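L-rhamnose mutarotase (Formosa agariphila, PDB 6HHN) catalyses the interconversion of alpha- and beta-L-rhamnose, an anomeric conversion that takes part in the degradation of the algal polysaccharide ulvan. Local coordinates at residues 19-24 / 93-98; 86-91 / 101-106. All coordinates share one frame; numbering follows the deposited sequence.

From the N terminus, the chain runs along strand 13-20 into residues 19-24, then passes through helices and strands before 93-98 returns to it. Interaction 1 thus closes a long loop of 68 intervening residues and ties the C-terminal part of that strand to the connection leaving helix 82-91. Interaction 2 closes a short loop of nine residues, folding 101-106 back onto the last turns of the same helix. The two cross along the chain, because 93-98 lies between 86-91 and 101-106 while 19-24 precedes both. They also touch: Gln-96 O lies 3.0 Å from Val-104 N, a probable hydrogen bond. Together they tie helix 82-91 and strand 13-20 to the connection that leads into strand 106-114.

Interaction 1. Residues 19-24 / 93-98; sequences MKLNKG and DIMQVN
The backbones of Leu-21 and Met-95 meet as a non-hydrogen-bonded antiparallel pair, a single beta bridge next to strand 13-20 in this member of the dimeric alpha-beta barrel clan. The flanking backbone bonds are both nearly straight: Gln-96 N donates to Lys-20 O at 3.0 Å, and Asn-22 N to Ile-94 O at 2.8 Å. Asn-22 extends the grip with its side chain. Its CB lies 3.4 Å from Ile-94 O, the acceptor of its own backbone N-H. Chi1 of -68° sets CG anti to the carbonyl carbon, where it still borders Ile-94 O, and chi2 of -15° turns the amide so that OD1 approaches the carbonyl carbon of Met-95. ND2 reaches back to Asp-93 O in a weak, bent hydrogen bond of 3.1 Å. In one of the two conformers of Met-95, SD packs 3.8 Å from Leu-21 CD1, itself a close neighbour of Ile-94 O, and CE meets Met-19 SD. Tyr-29 of helix 26-34, a substrate-binding residue by similarity, packs against both Leu-21 and Met-95. Lys-20 and Gln-96 run side by side in the same direction, their CB atoms 3.7 Å apart; the ammonium continues to Thr-60 O and Thr-62 OG1. Past the bridge, a water accepts from Lys-20 N at 2.9 Å and probably donates to Gln-96 O.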
ATOM      1  N   MET A  19       1.252  -6.971   6.540  1.00 16.97           N
ATOM      2  CA  MET A  19       0.825  -7.963   7.519  1.00 16.48           C
ATOM      3  C   MET A  19       0.478  -9.250   6.791  1.00 16.97           C
ATOM      4  O   MET A  19       0.452  -9.294   5.558  1.00 18.11           O
ATOM      5  CB  MET A  19      -0.368  -7.461   8.333  1.00 17.31           C
ATOM      6  CG  MET A  19      -0.021  -6.262   9.205  1.00 17.36           C
ATOM      7  SD  MET A  19      -1.416  -5.554  10.071  1.00 21.32           S
ATOM      8  CE  MET A  19      -2.284  -4.791   8.704  1.00 25.67           C
ATOM      9  N   LYS A  20       0.202 -10.303   7.557  1.00 20.11           N
ATOM     10  CA  LYS A  20      -0.019 -11.634   7.005  1.00 20.33           C
ATOM     11  C   LYS A  20      -1.311 -12.193   7.583  1.00 21.44           C
ATOM     12  O   LYS A  20      -1.478 -12.245   8.803  1.00 21.93           O
ATOM     13  CB  LYS A  20       1.148 -12.588   7.305  1.00 24.53           C
ATOM     14  CG  LYS A  20       2.525 -12.244   6.688  1.00 28.71           C
ATOM     15  CD  LYS A  20       2.518 -12.278   5.164  1.00 30.15           C
ATOM     16  CE  LYS A  20       2.181 -13.653   4.612  1.00 31.57           C
ATOM     17  NZ  LYS A  20       2.347 -13.703   3.121  1.00 33.73           N
ATOM     18  N   LEU A  21      -2.221 -12.589   6.714  1.00 21.72           N
ATOM     19  CA  LEU A  21      -3.446 -13.288   7.084  1.00 23.05           C
ATOM     20  C   LEU A  21      -3.229 -14.791   6.980  1.00 25.47           C
ATOM     21  O   LEU A  21      -2.441 -15.277   6.154  1.00 29.83           O
ATOM     22  CB  LEU A  21      -4.549 -12.836   6.113  1.00 28.59           C
ATOM     23  CG  LEU A  21      -6.017 -13.165   6.352  1.00 33.66           C
ATOM     24  CD1 LEU A  21      -6.516 -12.516   7.625  1.00 34.07           C
ATOM     25  CD2 LEU A  21      -6.846 -12.714   5.165  1.00 36.88           C
ATOM     26  N   ASN A  22      -3.924 -15.541   7.812  1.00 26.21           N
ATOM     27  CA  ASN A  22      -3.869 -16.987   7.693  1.00 27.02           C
ATOM     28  C   ASN A  22      -4.641 -17.429   6.451  1.00 31.12           C
ATOM     29  O   ASN A  22      -5.610 -16.792   6.039  1.00 30.10           O
ATOM     30  CB  ASN A  22      -4.456 -17.651   8.934  1.00 26.04           C
ATOM     31  CG  ASN A  22      -3.607 -17.438  10.176  1.00 27.17           C
ATOM     32  OD1 ASN A  22      -2.447 -17.039  10.103  1.00 33.95           O
ATOM     33  ND2 ASN A  22      -4.180 -17.739  11.327  1.00 28.93           N
ATOM     34  N   LYS A  23      -4.205 -18.538   5.857  1.00 35.78           N
ATOM     35  CA  LYS A  23      -4.802 -18.997   4.611  1.00 38.90           C
ATOM     36  C   LYS A  23      -6.308 -19.164   4.759  1.00 37.41           C
ATOM     37  O   LYS A  23      -6.785 -19.736   5.739  1.00 35.14           O
ATOM     38  CB  LYS A  23      -4.183 -20.344   4.214  1.00 66.33           C
ATOM     39  CG  LYS A  23      -2.669 -20.327   4.099  1.00 73.72           C
ATOM     40  CD  LYS A  23      -2.151 -21.518   3.293  1.00 82.72           C
ATOM     41  CE  LYS A  23      -0.946 -21.123   2.445  1.00 87.26           C
ATOM     42  NZ  LYS A  23      -0.438 -22.258   1.617  1.00 90.36           N
ATOM     43  N   GLY A  24      -7.051 -18.661   3.773  1.00 37.99           N
ATOM     44  CA  GLY A  24      -8.481 -18.881   3.685  1.00 37.26           C
ATOM     45  C   GLY A  24      -9.351 -17.991   4.539  1.00 38.99           C
ATOM     46  O   GLY A  24     -10.563 -18.230   4.612  1.00 42.59           O
ATOM     47  N   ASP A  93      -6.857 -15.363  15.886  1.00 18.95           N
ATOM     48  CA  ASP A  93      -7.040 -16.678  15.284  1.00 21.27           C
ATOM     49  C   ASP A  93      -6.876 -16.665  13.777  1.00 21.86           C
ATOM     50  O   ASP A  93      -6.618 -17.729  13.191  1.00 26.77           O
ATOM     51  CB  ASP A  93      -8.428 -17.239  15.625  1.00 25.73           C
ATOM     52  CG  ASP A  93      -9.591 -16.281  15.254  1.00 28.44           C
ATOM     53  OD1 ASP A  93      -9.420 -15.038  15.238  1.00 30.48           O
ATOM     54  OD2 ASP A  93     -10.707 -16.782  15.001  1.00 34.59           O
ATOM     55  N   ILE A  94      -7.030 -15.518  13.122  1.00 20.93           N
ATOM     56  CA  ILE A  94      -6.985 -15.469  11.660  1.00 21.79           C
ATOM     57  C   ILE A  94      -5.811 -14.683  11.121  1.00 21.15           C
ATOM     58  O   ILE A  94      -5.633 -14.640   9.899  1.00 20.56           O
ATOM     59  CB  ILE A  94      -8.312 -14.974  11.058  1.00 24.74           C
ATOM     60  CG1 ILE A  94      -8.557 -13.520  11.426  1.00 21.75           C
ATOM     61  CG2 ILE A  94      -9.452 -15.894  11.540  1.00 27.27           C
ATOM     62  CD1 ILE A  94      -9.863 -12.985  10.854  1.00 28.31           C
ATOM     63  N   MET A  95      -5.016 -14.040  11.971  0.58 22.26           N
ATOM     64  CA  MET A  95      -3.842 -13.275  11.576  0.58 23.50           C
ATOM     65  C   MET A  95      -2.578 -13.984  12.051  0.58 19.28           C
ATOM     66  O   MET A  95      -2.600 -14.731  13.028  0.58 22.15           O
ATOM     67  CB  MET A  95      -3.853 -11.874  12.235  0.58 18.84           C
ATOM     68  CG  MET A  95      -5.055 -11.009  11.939  0.58 24.04           C
ATOM     69  SD  MET A  95      -4.953 -10.279  10.310  0.58 24.63           S
ATOM     70  CE  MET A  95      -3.595  -9.112  10.525  0.58 22.58           C
ATOM     71  N   GLN A  96      -1.473 -13.734  11.353  1.00 19.52           N
ATOM     72  CA  GLN A  96      -0.157 -14.101  11.842  1.00 18.84           C
ATOM     73  C   GLN A  96       0.244 -13.116  12.929  1.00 16.89           C
ATOM     74  O   GLN A  96       0.363 -11.912  12.677  1.00 17.72           O
ATOM     75  CB  GLN A  96       0.850 -14.103  10.705  1.00 23.75           C
ATOM     76  CG  GLN A  96       2.141 -14.742  11.071  1.00 28.29           C
ATOM     77  CD  GLN A  96       3.099 -14.821   9.893  1.00 31.96           C
ATOM     78  OE1 GLN A  96       2.985 -15.684   9.032  1.00 36.39           O
ATOM     79  NE2 GLN A  96       4.011 -13.887   9.837  1.00 36.28           N
ATOM     80  N   VAL A  97       0.394 -13.608  14.153  1.00 18.24           N
ATOM     81  CA  VAL A  97       0.564 -12.744  15.300  1.00 16.83           C
ATOM     82  C   VAL A  97       1.741 -13.168  16.156  1.00 16.58           C
ATOM     83  O   VAL A  97       2.198 -14.308  16.113  1.00 19.54           O
ATOM     84  CB  VAL A  97      -0.695 -12.672  16.187  1.00 16.80           C
ATOM     85  CG1 VAL A  97      -1.886 -12.181  15.415  1.00 18.02           C
ATOM     86  CG2 VAL A  97      -0.994 -14.030  16.819  1.00 19.74           C
ATOM     87  N   ASN A  98       2.197 -12.217  16.956  1.00 16.99           N
ATOM     88  CA  ASN A  98       3.179 -12.416  17.998  1.00 17.03           C
ATOM     89  C   ASN A  98       2.548 -13.045  19.231  1.00 17.52           C
ATOM     90  O   ASN A  98       1.327 -13.166  19.329  1.00 18.32           O
ATOM     91  CB  ASN A  98       3.752 -11.056  18.373  1.00 17.79           C
ATOM     92  CG  ASN A  98       4.520 -10.441  17.252  1.00 17.93           C
ATOM     93  OD1 ASN A  98       5.436 -11.061  16.723  1.00 19.50           O
ATOM     94  ND2 ASN A  98       4.129  -9.237  16.839  1.00 20.60           N
TER
HETATM   95  O   HOH W   1       0.281 -10.062  10.414  1.00 18.26           O

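Interaction 2. Residues 86-91 / 101-106; sequences KWWDFM and NSPVSI
Chi1 of -70° sets Trp-88 CG anti to the carbonyl carbon and beside the backbone N, and chi2 of -14° turns the ring so that one face meets Ser-102 and Pro-103. Asp-89 and Asn-101 share the first of these torsions, and their polar ends meet across the contact. The loop lies over one face of the indole. Ser-102 CB sits almost directly above the six-membered ring, 3.5 Å from its centroid and 8° off the normal. Pro-103 CD covers the five-membered ring, 3.6 Å from Trp-88 NE1; both are CH-pi contacts. Ser-102 OG is bonded to Asp-100 OD1 and Asn-98 ND2, and it is CB that meets the ring. At the base of the side chain, Trp-88 CB packs 3.4 Å from Asn-101 O. That carbonyl also accepts from a water at 2.8 Å, which donates in addition to Trp-88 O and so joins helix to loop. Alongside, Asn-101 ND2 gives Asp-89 OD1 a straight hydrogen bond of 2.9 Å; the oxygen lies in the amide plane, whereas the donor comes from above the carboxylate plane, the two groups being nearly perpendicular. An alanine in place of Trp-88 would probably leave Ser-102 CB and Pro-103 CD facing a gap, with the loop held to the helix mainly by the Asp-89 bond and the water. Trp-87 and Trp-88 are substrate-binding residues by similarity, consistent with a rhamnose mutarotase sugar site lined by aromatic side chains, one of them backed by this loop.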
ATOM      1  N   LYS A  86      -7.415  -5.632  23.165  1.00 17.30           N
ATOM      2  CA  LYS A  86      -8.598  -6.470  22.999  1.00 17.19           C
ATOM      3  C   LYS A  86      -8.872  -6.771  21.534  1.00 14.99           C
ATOM      4  O   LYS A  86      -9.291  -7.882  21.192  1.00 16.10           O
ATOM      5  CB  LYS A  86      -9.816  -5.808  23.654  1.00 17.61           C
ATOM      6  CG  LYS A  86      -9.839  -5.922  25.155  1.00 18.69           C
ATOM      7  CD  LYS A  86     -10.897  -5.005  25.724  1.00 19.36           C
ATOM      8  CE  LYS A  86     -11.003  -5.135  27.233  1.00 22.09           C
ATOM      9  NZ  LYS A  86     -11.574  -6.451  27.612  1.00 22.77           N
ATOM     10  N   TRP A  87      -8.646  -5.788  20.647  1.00 15.12           N
ATOM     11  CA  TRP A  87      -8.816  -6.029  19.214  1.00 15.53           C
ATOM     12  C   TRP A  87      -7.806  -7.068  18.716  1.00 15.23           C
ATOM     13  O   TRP A  87      -8.168  -7.993  17.986  1.00 15.12           O
ATOM     14  CB  TRP A  87      -8.688  -4.705  18.430  1.00 15.95           C
ATOM     15  CG  TRP A  87      -8.890  -4.904  16.949  1.00 14.86           C
ATOM     16  CD1 TRP A  87      -7.926  -4.897  15.986  1.00 17.15           C
ATOM     17  CD2 TRP A  87     -10.126  -5.146  16.282  1.00 16.67           C
ATOM     18  NE1 TRP A  87      -8.489  -5.118  14.743  1.00 21.09           N
ATOM     19  CE2 TRP A  87      -9.840  -5.271  14.899  1.00 18.85           C
ATOM     20  CE3 TRP A  87     -11.456  -5.255  16.709  1.00 16.37           C
ATOM     21  CZ2 TRP A  87     -10.831  -5.523  13.951  1.00 19.57           C
ATOM     22  CZ3 TRP A  87     -12.440  -5.482  15.762  1.00 19.44           C
ATOM     23  CH2 TRP A  87     -12.115  -5.635  14.399  1.00 20.41           C
ATOM     24  N   TRP A  88      -6.557  -6.943  19.127  1.00 16.45           N
ATOM     25  CA  TRP A  88      -5.566  -7.955  18.768  1.00 16.76           C
ATOM     26  C   TRP A  88      -6.014  -9.338  19.230  1.00 15.66           C
ATOM     27  O   TRP A  88      -5.926 -10.322  18.473  1.00 16.32           O
ATOM     28  CB  TRP A  88      -4.237  -7.591  19.403  1.00 20.69           C
ATOM     29  CG  TRP A  88      -3.573  -6.393  18.823  1.00 25.26           C
ATOM     30  CD1 TRP A  88      -3.877  -5.755  17.654  1.00 28.55           C
ATOM     31  CD2 TRP A  88      -2.486  -5.675  19.404  1.00 30.43           C
ATOM     32  NE1 TRP A  88      -3.018  -4.695  17.459  1.00 31.79           N
ATOM     33  CE2 TRP A  88      -2.160  -4.627  18.528  1.00 32.27           C
ATOM     34  CE3 TRP A  88      -1.744  -5.834  20.574  1.00 32.80           C
ATOM     35  CZ2 TRP A  88      -1.129  -3.735  18.793  1.00 36.59           C
ATOM     36  CZ3 TRP A  88      -0.730  -4.940  20.843  1.00 36.64           C
ATOM     37  CH2 TRP A  88      -0.430  -3.907  19.957  1.00 36.85           C
ATOM     38  N   ASP A  89      -6.470  -9.451  20.479  1.00 15.63           N
ATOM     39  CA  ASP A  89      -6.920 -10.755  20.961  1.00 16.85           C
ATOM     40  C   ASP A  89      -8.065 -11.289  20.101  1.00 15.60           C
ATOM     41  O   ASP A  89      -8.136 -12.485  19.797  1.00 17.08           O
ATOM     42  CB  ASP A  89      -7.414 -10.634  22.405  1.00 17.91           C
ATOM     43  CG  ASP A  89      -6.307 -10.338  23.428  1.00 21.10           C
ATOM     44  OD1 ASP A  89      -5.108 -10.487  23.133  1.00 22.07           O
ATOM     45  OD2 ASP A  89      -6.664  -9.946  24.571  1.00 23.03           O
ATOM     46  N   PHE A  90      -9.020 -10.422  19.747  1.00 15.61           N
ATOM     47  CA  PHE A  90     -10.179 -10.824  18.949  1.00 16.41           C
ATOM     48  C   PHE A  90      -9.781 -11.332  17.573  1.00 16.19           C
ATOM     49  O   PHE A  90     -10.426 -12.247  17.042  1.00 17.42           O
ATOM     50  CB  PHE A  90     -11.095  -9.603  18.867  1.00 15.64           C
ATOM     51  CG  PHE A  90     -12.315  -9.761  18.025  1.00 15.22           C
ATOM     52  CD1 PHE A  90     -13.329 -10.616  18.373  1.00 16.57           C
ATOM     53  CD2 PHE A  90     -12.489  -8.955  16.903  1.00 16.79           C
ATOM     54  CE1 PHE A  90     -14.474 -10.728  17.606  1.00 17.73           C
ATOM     55  CE2 PHE A  90     -13.631  -9.043  16.142  1.00 19.77           C
ATOM     56  CZ  PHE A  90     -14.632  -9.930  16.490  1.00 18.30           C
ATOM     57  N   MET A  91      -8.719 -10.778  16.988  1.00 15.17           N
ATOM     58  CA  MET A  91      -8.297 -11.091  15.637  1.00 15.68           C
ATOM     59  C   MET A  91      -7.253 -12.204  15.564  1.00 17.18           C
ATOM     60  O   MET A  91      -6.869 -12.595  14.454  1.00 18.56           O
ATOM     61  CB  MET A  91      -7.716  -9.828  14.988  1.00 18.06           C
ATOM     62  CG  MET A  91      -8.744  -8.731  14.727  1.00 19.60           C
ATOM     63  SD  MET A  91     -10.033  -9.229  13.599  1.00 22.04           S
ATOM     64  CE  MET A  91      -9.040  -9.640  12.176  1.00 25.04           C
ATOM     65  N   ASN A 101      -0.316 -11.305  20.734  1.00 18.76           N
ATOM     66  CA  ASN A 101      -1.423 -11.234  19.778  1.00 18.58           C
ATOM     67  C   ASN A 101      -1.352 -10.029  18.852  1.00 17.26           C
ATOM     68  O   ASN A 101      -2.198  -9.925  17.971  1.00 17.72           O
ATOM     69  CB  ASN A 101      -2.801 -11.360  20.450  1.00 17.64           C
ATOM     70  CG  ASN A 101      -3.046 -12.754  20.994  1.00 20.36           C
ATOM     71  OD1 ASN A 101      -2.477 -13.752  20.510  1.00 23.24           O
ATOM     72  ND2 ASN A 101      -3.895 -12.842  21.993  1.00 25.57           N
ATOM     73  N   SER A 102      -0.351  -9.163  18.973  1.00 17.30           N
ATOM     74  CA  SER A 102      -0.206  -8.095  17.987  1.00 17.85           C
ATOM     75  C   SER A 102       0.184  -8.705  16.643  1.00 16.97           C
ATOM     76  O   SER A 102       0.959  -9.671  16.591  1.00 18.63           O
ATOM     77  CB  SER A 102       0.850  -7.087  18.430  1.00 19.61           C
ATOM     78  OG  SER A 102       2.138  -7.677  18.532  1.00 19.73           O
ATOM     79  N   PRO A 103      -0.345  -8.191  15.542  1.00 15.95           N
ATOM     80  CA  PRO A 103       0.006  -8.753  14.236  1.00 17.25           C
ATOM     81  C   PRO A 103       1.465  -8.521  13.912  1.00 15.75           C
ATOM     82  O   PRO A 103       2.042  -7.477  14.226  1.00 17.73           O
ATOM     83  CB  PRO A 103      -0.892  -7.990  13.253  1.00 19.69           C
ATOM     84  CG  PRO A 103      -1.388  -6.824  13.966  1.00 26.39           C
ATOM     85  CD  PRO A 103      -1.378  -7.134  15.442  1.00 19.40           C
ATOM     86  N   VAL A 104       2.089  -9.544  13.317  1.00 16.79           N
ATOM     87  CA  VAL A 104       3.376  -9.342  12.671  1.00 18.05           C
ATOM     88  C   VAL A 104       3.223  -8.238  11.640  1.00 18.60           C
ATOM     89  O   VAL A 104       2.240  -8.195  10.893  1.00 18.74           O
ATOM     90  CB  VAL A 104       3.840 -10.663  12.034  1.00 21.44           C
ATOM     91  CG1 VAL A 104       5.094 -10.445  11.224  1.00 27.07           C
ATOM     92  CG2 VAL A 104       4.072 -11.717  13.126  1.00 22.02           C
ATOM     93  N   SER A 105       4.196  -7.337  11.601  1.00 17.14           N
ATOM     94  CA  SER A 105       4.100  -6.159  10.746  1.00 17.61           C
ATOM     95  C   SER A 105       5.479  -5.801  10.229  1.00 17.83           C
ATOM     96  O   SER A 105       6.411  -5.669  11.025  1.00 20.75           O
ATOM     97  CB  SER A 105       3.552  -4.994  11.580  1.00 24.04           C
ATOM     98  OG  SER A 105       3.241  -3.881  10.784  1.00 27.19           O
ATOM     99  N   ILE A 106       5.607  -5.656   8.920  1.00 19.07           N
ATOM    100  CA  ILE A 106       6.865  -5.319   8.246  1.00 21.63           C
ATOM    101  C   ILE A 106       6.723  -3.915   7.679  1.00 19.01           C
ATOM    102  O   ILE A 106       5.852  -3.682   6.832  1.00 18.52           O
ATOM    103  CB  ILE A 106       7.160  -6.326   7.118  1.00 25.43           C
ATOM    104  CG1 ILE A 106       7.217  -7.757   7.646  1.00 33.89           C
ATOM    105  CG2 ILE A 106       8.438  -5.933   6.373  1.00 27.90           C
ATOM    106  CD1 ILE A 106       8.484  -8.097   8.326  1.00 40.99           C
TER
HETATM  107  O   HOH W   2      -4.333  -9.849  16.202  1.00 17.99           O